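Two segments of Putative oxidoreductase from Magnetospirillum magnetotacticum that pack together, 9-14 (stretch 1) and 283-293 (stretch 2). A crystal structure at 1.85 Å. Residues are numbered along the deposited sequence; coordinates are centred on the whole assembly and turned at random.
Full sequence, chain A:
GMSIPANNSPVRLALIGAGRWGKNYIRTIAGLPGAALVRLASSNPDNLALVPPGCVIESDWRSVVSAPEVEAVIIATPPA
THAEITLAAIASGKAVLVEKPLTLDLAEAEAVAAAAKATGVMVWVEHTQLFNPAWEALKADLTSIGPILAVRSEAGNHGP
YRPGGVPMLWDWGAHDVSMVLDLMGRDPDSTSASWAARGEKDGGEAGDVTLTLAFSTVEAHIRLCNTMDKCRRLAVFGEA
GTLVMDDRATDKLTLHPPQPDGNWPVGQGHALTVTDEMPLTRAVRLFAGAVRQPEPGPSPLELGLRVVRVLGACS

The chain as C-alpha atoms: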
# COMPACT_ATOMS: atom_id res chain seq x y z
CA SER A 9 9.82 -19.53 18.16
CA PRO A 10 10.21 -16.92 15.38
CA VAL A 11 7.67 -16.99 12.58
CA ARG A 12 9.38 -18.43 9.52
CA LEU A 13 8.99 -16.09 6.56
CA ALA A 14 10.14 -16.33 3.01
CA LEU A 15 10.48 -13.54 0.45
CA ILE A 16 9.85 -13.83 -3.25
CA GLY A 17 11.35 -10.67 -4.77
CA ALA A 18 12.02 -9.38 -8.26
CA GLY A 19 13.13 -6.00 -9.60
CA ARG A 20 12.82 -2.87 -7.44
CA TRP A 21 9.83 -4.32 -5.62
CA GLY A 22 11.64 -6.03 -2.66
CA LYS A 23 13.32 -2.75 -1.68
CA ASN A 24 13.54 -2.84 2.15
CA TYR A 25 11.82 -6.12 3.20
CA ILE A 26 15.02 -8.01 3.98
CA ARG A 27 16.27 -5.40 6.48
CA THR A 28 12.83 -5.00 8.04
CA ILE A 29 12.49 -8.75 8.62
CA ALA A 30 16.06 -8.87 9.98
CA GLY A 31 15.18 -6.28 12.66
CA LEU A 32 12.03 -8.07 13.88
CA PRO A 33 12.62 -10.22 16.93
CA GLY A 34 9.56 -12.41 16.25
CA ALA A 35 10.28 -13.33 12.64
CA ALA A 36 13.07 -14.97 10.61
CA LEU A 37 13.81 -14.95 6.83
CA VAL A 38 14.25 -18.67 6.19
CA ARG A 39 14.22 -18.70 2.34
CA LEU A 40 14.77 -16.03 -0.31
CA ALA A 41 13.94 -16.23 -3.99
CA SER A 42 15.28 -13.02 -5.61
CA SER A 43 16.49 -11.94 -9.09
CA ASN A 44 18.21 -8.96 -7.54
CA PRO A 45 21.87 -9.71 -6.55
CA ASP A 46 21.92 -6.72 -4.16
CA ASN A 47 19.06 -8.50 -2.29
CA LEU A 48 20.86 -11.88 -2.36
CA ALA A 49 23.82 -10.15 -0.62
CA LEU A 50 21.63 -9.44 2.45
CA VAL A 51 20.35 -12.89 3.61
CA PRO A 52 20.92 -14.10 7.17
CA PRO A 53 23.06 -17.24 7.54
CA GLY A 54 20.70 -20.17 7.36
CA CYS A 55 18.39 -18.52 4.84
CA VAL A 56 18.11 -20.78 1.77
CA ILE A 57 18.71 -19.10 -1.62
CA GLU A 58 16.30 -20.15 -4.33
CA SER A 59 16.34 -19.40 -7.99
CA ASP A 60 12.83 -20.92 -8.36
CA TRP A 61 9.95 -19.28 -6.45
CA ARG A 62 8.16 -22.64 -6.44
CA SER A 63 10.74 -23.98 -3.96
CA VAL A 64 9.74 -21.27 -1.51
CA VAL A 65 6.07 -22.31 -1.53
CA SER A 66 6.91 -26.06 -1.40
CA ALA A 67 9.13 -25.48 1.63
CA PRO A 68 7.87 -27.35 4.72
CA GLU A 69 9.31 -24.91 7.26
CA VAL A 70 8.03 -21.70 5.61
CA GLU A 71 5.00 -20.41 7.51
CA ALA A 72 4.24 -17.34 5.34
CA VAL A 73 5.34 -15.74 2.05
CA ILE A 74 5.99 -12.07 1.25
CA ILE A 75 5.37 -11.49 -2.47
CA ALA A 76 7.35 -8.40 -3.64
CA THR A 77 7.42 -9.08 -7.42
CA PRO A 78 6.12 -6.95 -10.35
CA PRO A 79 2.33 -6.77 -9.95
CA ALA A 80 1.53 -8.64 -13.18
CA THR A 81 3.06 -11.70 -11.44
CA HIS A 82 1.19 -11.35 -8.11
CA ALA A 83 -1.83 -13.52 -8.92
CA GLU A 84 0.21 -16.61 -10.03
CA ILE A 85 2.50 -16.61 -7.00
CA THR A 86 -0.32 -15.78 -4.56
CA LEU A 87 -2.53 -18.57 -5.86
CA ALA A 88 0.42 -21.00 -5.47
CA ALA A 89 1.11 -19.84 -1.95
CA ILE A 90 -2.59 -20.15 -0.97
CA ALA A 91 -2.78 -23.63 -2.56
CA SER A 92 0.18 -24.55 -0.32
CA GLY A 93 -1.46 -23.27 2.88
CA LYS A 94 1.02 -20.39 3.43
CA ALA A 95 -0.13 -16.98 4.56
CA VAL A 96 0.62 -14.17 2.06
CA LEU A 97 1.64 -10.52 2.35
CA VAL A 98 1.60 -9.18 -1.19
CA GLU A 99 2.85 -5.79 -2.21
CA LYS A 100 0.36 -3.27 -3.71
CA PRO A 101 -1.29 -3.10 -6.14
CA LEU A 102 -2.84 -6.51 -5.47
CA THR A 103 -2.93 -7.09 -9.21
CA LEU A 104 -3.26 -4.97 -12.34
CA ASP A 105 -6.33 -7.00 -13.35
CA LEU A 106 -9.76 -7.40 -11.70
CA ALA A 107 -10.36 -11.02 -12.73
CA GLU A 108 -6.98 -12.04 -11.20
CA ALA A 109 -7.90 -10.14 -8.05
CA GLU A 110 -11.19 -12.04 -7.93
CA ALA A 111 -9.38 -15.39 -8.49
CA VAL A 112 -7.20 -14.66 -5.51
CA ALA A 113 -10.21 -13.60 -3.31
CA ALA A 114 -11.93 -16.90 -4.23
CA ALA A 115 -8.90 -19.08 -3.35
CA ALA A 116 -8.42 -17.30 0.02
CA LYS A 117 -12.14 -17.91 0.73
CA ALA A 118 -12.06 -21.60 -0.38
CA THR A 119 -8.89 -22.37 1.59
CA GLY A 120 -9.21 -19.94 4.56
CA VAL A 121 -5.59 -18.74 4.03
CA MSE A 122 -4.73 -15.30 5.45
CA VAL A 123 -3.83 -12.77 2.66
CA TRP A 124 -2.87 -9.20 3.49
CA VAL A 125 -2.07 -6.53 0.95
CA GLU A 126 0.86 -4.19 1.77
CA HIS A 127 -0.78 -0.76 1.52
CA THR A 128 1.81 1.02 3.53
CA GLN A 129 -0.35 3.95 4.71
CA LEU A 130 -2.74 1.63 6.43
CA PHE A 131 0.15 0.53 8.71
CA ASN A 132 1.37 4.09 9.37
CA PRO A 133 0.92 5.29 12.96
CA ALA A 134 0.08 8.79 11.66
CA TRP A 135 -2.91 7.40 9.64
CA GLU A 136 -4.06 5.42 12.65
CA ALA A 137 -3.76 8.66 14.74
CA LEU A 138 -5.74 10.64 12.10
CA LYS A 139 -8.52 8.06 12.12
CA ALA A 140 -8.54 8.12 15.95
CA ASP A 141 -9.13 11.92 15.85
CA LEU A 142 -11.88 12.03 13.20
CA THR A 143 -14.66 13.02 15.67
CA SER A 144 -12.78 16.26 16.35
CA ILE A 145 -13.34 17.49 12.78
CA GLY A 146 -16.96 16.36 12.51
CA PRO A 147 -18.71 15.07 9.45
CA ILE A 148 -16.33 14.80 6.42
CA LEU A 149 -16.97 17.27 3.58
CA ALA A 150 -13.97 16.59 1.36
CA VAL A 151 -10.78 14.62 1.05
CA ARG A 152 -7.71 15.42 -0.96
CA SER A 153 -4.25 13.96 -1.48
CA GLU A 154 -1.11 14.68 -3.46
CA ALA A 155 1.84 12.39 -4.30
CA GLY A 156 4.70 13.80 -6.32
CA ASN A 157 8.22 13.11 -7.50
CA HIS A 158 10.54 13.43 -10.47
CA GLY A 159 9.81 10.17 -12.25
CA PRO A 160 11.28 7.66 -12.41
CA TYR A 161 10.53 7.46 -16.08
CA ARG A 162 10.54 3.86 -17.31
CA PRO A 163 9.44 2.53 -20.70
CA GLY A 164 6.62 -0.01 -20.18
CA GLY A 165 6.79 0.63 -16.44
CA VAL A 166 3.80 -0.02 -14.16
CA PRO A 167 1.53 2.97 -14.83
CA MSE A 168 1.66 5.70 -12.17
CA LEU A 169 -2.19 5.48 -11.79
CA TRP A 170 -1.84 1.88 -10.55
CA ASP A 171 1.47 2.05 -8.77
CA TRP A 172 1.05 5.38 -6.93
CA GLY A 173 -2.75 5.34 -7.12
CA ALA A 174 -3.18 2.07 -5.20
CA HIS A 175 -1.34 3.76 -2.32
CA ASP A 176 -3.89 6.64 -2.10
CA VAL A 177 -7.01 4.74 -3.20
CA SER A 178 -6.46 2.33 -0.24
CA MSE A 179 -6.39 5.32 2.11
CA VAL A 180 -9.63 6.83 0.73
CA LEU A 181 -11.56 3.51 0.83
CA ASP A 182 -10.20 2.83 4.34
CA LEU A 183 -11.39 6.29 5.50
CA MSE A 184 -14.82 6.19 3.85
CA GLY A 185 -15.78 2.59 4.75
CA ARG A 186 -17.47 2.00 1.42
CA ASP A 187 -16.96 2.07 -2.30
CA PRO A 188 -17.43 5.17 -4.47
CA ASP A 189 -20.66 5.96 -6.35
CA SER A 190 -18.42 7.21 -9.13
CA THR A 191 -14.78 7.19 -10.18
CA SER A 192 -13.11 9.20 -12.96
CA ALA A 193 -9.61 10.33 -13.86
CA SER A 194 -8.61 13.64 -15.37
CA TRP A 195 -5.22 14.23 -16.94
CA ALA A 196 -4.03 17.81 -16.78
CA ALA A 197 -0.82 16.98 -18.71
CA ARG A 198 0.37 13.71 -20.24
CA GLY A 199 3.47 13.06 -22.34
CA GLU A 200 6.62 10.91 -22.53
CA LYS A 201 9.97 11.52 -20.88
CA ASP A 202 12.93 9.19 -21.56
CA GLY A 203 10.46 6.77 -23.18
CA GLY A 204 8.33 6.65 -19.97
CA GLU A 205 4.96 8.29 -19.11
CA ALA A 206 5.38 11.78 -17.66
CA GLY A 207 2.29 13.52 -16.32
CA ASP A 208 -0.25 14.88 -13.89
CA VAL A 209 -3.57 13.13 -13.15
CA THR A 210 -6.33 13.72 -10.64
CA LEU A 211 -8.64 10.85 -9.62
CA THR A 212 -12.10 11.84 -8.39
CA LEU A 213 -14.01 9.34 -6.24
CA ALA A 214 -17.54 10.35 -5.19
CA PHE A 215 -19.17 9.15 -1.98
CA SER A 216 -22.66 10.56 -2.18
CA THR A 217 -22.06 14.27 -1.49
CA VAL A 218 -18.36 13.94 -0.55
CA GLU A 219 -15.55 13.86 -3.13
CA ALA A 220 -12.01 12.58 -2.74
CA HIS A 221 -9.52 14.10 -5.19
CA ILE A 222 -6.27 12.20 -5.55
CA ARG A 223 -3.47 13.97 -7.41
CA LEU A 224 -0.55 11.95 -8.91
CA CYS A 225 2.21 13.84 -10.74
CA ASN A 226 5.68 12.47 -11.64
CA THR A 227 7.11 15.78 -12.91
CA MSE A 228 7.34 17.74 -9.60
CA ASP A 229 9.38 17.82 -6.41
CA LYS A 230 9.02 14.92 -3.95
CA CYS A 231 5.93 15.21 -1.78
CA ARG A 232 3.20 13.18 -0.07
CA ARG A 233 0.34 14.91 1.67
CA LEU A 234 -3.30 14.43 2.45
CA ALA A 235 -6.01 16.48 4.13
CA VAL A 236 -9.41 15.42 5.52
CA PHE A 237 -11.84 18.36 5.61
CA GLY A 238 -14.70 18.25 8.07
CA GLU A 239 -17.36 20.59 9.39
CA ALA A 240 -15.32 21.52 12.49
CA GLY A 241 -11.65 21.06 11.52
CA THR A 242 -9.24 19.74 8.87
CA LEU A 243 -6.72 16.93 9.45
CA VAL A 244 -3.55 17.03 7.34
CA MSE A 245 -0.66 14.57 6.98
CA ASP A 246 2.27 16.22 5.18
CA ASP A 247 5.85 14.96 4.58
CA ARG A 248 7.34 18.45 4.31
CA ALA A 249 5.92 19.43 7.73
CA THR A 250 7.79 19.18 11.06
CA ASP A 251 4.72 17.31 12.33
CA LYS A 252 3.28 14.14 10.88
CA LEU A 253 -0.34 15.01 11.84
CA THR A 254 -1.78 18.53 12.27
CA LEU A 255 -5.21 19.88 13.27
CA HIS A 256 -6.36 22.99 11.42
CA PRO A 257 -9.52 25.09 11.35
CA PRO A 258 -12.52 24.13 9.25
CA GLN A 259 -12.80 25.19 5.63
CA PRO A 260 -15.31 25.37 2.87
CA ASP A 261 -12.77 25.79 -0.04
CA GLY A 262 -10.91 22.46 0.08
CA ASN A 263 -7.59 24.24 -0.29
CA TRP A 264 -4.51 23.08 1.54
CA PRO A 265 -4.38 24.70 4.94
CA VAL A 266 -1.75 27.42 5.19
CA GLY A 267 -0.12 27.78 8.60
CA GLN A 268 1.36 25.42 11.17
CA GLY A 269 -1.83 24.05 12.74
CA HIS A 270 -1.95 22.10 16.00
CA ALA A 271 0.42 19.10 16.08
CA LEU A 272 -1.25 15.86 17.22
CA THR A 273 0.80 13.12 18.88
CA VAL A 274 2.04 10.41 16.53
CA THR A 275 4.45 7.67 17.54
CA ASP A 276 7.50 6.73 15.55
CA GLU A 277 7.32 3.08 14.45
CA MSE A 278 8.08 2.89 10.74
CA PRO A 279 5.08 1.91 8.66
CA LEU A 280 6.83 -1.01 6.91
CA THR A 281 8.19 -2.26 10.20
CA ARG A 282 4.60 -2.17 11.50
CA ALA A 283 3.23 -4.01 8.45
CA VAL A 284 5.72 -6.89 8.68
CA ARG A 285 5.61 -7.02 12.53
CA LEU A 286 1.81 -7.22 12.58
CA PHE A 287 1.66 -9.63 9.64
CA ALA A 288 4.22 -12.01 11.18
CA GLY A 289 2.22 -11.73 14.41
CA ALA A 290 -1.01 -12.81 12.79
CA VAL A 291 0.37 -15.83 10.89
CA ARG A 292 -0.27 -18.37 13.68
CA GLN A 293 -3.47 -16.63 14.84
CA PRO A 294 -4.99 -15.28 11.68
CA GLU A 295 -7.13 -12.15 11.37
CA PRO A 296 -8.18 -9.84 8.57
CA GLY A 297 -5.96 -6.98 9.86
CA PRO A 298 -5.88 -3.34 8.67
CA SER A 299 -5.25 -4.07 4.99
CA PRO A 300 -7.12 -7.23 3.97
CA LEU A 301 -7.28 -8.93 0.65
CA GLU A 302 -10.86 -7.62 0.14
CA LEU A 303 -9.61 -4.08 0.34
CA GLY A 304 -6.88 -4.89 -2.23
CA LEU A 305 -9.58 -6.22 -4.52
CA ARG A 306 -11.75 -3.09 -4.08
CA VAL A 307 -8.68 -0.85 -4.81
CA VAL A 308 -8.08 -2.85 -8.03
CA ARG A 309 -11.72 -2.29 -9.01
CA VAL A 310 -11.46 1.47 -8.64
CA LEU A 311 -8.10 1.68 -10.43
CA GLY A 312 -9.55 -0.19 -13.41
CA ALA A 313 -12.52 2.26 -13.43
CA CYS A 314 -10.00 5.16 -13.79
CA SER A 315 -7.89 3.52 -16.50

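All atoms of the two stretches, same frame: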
# COMPACT_ATOMS: atom_id res chain seq x y z
N SER A 9 9.51 -18.93 19.51
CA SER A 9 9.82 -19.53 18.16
C SER A 9 9.49 -18.50 17.06
O SER A 9 8.34 -18.14 16.89
CB SER A 9 8.99 -20.79 17.94
OG SER A 9 9.24 -21.35 16.66
N PRO A 10 10.51 -17.94 16.40
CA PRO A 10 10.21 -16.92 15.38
C PRO A 10 9.38 -17.47 14.23
O PRO A 10 9.52 -18.65 13.87
CB PRO A 10 11.60 -16.46 14.91
CG PRO A 10 12.53 -16.89 15.98
CD PRO A 10 11.96 -18.13 16.57
N VAL A 11 8.52 -16.61 13.69
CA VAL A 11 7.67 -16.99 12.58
C VAL A 11 8.55 -17.07 11.33
O VAL A 11 9.32 -16.15 11.05
CB VAL A 11 6.50 -15.98 12.39
CG1 VAL A 11 5.75 -16.26 11.08
CG2 VAL A 11 5.53 -16.01 13.61
N ARG A 12 8.45 -18.17 10.60
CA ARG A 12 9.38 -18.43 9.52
C ARG A 12 8.81 -17.89 8.21
O ARG A 12 7.85 -18.40 7.69
CB ARG A 12 9.69 -19.92 9.49
CG ARG A 12 10.26 -20.40 10.86
CD ARG A 12 10.50 -21.89 10.87
NE ARG A 12 9.27 -22.65 10.74
CZ ARG A 12 8.46 -22.96 11.75
NH1 ARG A 12 8.73 -22.57 13.00
NH2 ARG A 12 7.35 -23.65 11.53
N LEU A 13 9.41 -16.80 7.75
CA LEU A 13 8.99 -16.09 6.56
C LEU A 13 9.91 -16.33 5.41
O LEU A 13 11.09 -16.53 5.59
CB LEU A 13 8.96 -14.58 6.81
CG LEU A 13 8.09 -14.03 7.92
CD1 LEU A 13 8.26 -12.48 7.97
CD2 LEU A 13 6.65 -14.45 7.71
N ALA A 14 9.34 -16.30 4.21
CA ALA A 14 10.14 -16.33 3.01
C ALA A 14 9.75 -15.15 2.12
O ALA A 14 8.61 -14.67 2.17
CB ALA A 14 9.96 -17.66 2.28
N ALA A 283 3.86 -3.04 9.37
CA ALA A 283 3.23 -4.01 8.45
C ALA A 283 3.75 -5.44 8.61
O ALA A 283 2.96 -6.38 8.77
CB ALA A 283 3.43 -3.54 7.00
N VAL A 284 5.07 -5.60 8.52
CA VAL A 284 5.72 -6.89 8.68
C VAL A 284 5.63 -7.43 10.14
O VAL A 284 5.44 -8.62 10.37
CB VAL A 284 7.19 -6.81 8.20
CG1 VAL A 284 7.90 -8.15 8.35
CG2 VAL A 284 7.24 -6.33 6.74
N ARG A 285 5.78 -6.57 11.14
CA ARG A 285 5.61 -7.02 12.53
C ARG A 285 4.21 -7.56 12.79
O ARG A 285 4.05 -8.68 13.28
CB ARG A 285 5.92 -5.88 13.51
CG ARG A 285 5.88 -6.31 14.99
CD ARG A 285 6.12 -5.16 15.94
NE ARG A 285 5.25 -4.04 15.67
CZ ARG A 285 4.01 -3.92 16.12
NH1 ARG A 285 3.49 -4.85 16.91
NH2 ARG A 285 3.30 -2.85 15.80
N LEU A 286 3.19 -6.78 12.46
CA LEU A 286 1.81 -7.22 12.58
C LEU A 286 1.50 -8.47 11.78
O LEU A 286 0.87 -9.42 12.29
CB LEU A 286 0.85 -6.11 12.19
CG LEU A 286 0.82 -4.94 13.18
CD1 LEU A 286 -0.11 -3.85 12.60
CD2 LEU A 286 0.43 -5.41 14.59
N PHE A 287 1.92 -8.49 10.52
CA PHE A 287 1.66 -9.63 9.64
C PHE A 287 2.28 -10.88 10.26
O PHE A 287 1.59 -11.84 10.46
CB PHE A 287 2.21 -9.40 8.22
CG PHE A 287 2.18 -10.61 7.36
CD1 PHE A 287 0.98 -11.05 6.78
CD2 PHE A 287 3.35 -11.32 7.09
CE1 PHE A 287 0.95 -12.21 6.00
CE2 PHE A 287 3.32 -12.48 6.24
CZ PHE A 287 2.15 -12.93 5.73
N ALA A 288 3.55 -10.82 10.62
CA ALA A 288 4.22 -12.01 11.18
C ALA A 288 3.48 -12.45 12.43
O ALA A 288 3.28 -13.65 12.68
CB ALA A 288 5.69 -11.77 11.45
N GLY A 289 2.98 -11.47 13.19
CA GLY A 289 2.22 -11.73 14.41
C GLY A 289 0.86 -12.36 14.24
O GLY A 289 0.33 -12.96 15.18
N ALA A 290 0.28 -12.25 13.05
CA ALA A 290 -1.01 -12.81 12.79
C ALA A 290 -0.93 -14.20 12.13
O ALA A 290 -1.95 -14.88 11.99
CB ALA A 290 -1.81 -11.84 11.99
N VAL A 291 0.26 -14.65 11.75
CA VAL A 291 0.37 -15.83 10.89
C VAL A 291 -0.24 -17.05 11.62
O VAL A 291 -1.02 -17.79 11.04
CB VAL A 291 1.87 -16.08 10.42
CG1 VAL A 291 2.06 -17.52 9.93
CG2 VAL A 291 2.27 -15.07 9.32
N ARG A 292 0.14 -17.22 12.88
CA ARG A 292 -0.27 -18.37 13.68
C ARG A 292 -1.61 -18.15 14.39
O ARG A 292 -2.13 -19.07 15.02
CB ARG A 292 0.79 -18.70 14.72
CG ARG A 292 2.14 -18.99 14.12
CD ARG A 292 3.16 -19.23 15.17
NE ARG A 292 4.42 -19.62 14.55
CZ ARG A 292 5.60 -19.60 15.13
NH1 ARG A 292 5.75 -19.22 16.39
NH2 ARG A 292 6.66 -19.98 14.44
N GLN A 293 -2.15 -16.95 14.30
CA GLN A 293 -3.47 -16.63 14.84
C GLN A 293 -4.13 -15.65 13.89
O GLN A 293 -4.16 -14.44 14.15
CB GLN A 293 -3.35 -16.04 16.23
CG GLN A 293 -4.71 -15.84 16.89
CD GLN A 293 -4.61 -15.48 18.36
OE1 GLN A 293 -4.98 -14.37 18.76
NE2 GLN A 293 -4.13 -16.41 19.18

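What holds the centre of the contact together? Val11 and Leu13, alternate residues of the strand, both point their CA-to-CB bonds toward the helix, and apolar side chains meet them there. Val11 lies against Ala288, with the two CB atoms 4.4 Å apart, and this is also where the backbones draw nearest, Val11 CA to Ala288 CA being 6.2 Å. Val11 also touches the helix backbone: its CG2 comes within 3.4 Å of Ala288 O. Ala288 also meets Leu13, its CB lying 4.4 Å from Leu13 CD1.

How does Leu13 fit against the helix? It reaches three residues that one turn of helix brings to the same side, Val284, Phe287 and Ala288. Leu13 CD1 lies 4.4 Å from Val284 CG1, while Leu13 CD2 approaches Phe287 CE2 at 4.1 Å. The CA-to-CB bond of Phe287 points sideways, but with chi1 in the t well the ring end swings nearer the strand, and the leucine methyl meets that ring obliquely. All four side chains are buried.

What does Val291 add to the contact? Val291 turns toward the strand, and its CB packs 3.9 Å from Val11 CG1. Val11 thus touches Ala288 and Val291, three residues apart in sequence, and then the long side chain of Arg292, so that it links the apolar centre to the polar edge.

Why does Arg292, an exposed residue, lose more surface to this contact than any other? Its side chain, m at chi1 and t at chi2 and chi3, reaches across to the start of the other stretch and brings its guanidinium to two successive carbonyls. Arg292 NH1 donates a hydrogen bond to Ser9 O at 2.9 Å, with that oxygen at the edge of the guanidinium, near its plane. Arg292 NH2 donates a weak one to Pro10 O at 3.2 Å, where the N-H...acceptor angle is only 122°. One face of the same group covers Val11, whose CA is 3.7 Å from Arg292 NH2.

Does the polar edge carry any unfavourable pairing? Arg12 points its CA-to-CB bond away from the helix, yet the end of its side chain comes back, placing its NH1 3.6 Å from Arg292 NH2. Two like charges are therefore close together, and their proximity is a cost. Bonds made by Arg12 NE and by Arg292 NE and NH2 elsewhere in the structure can help to offset it.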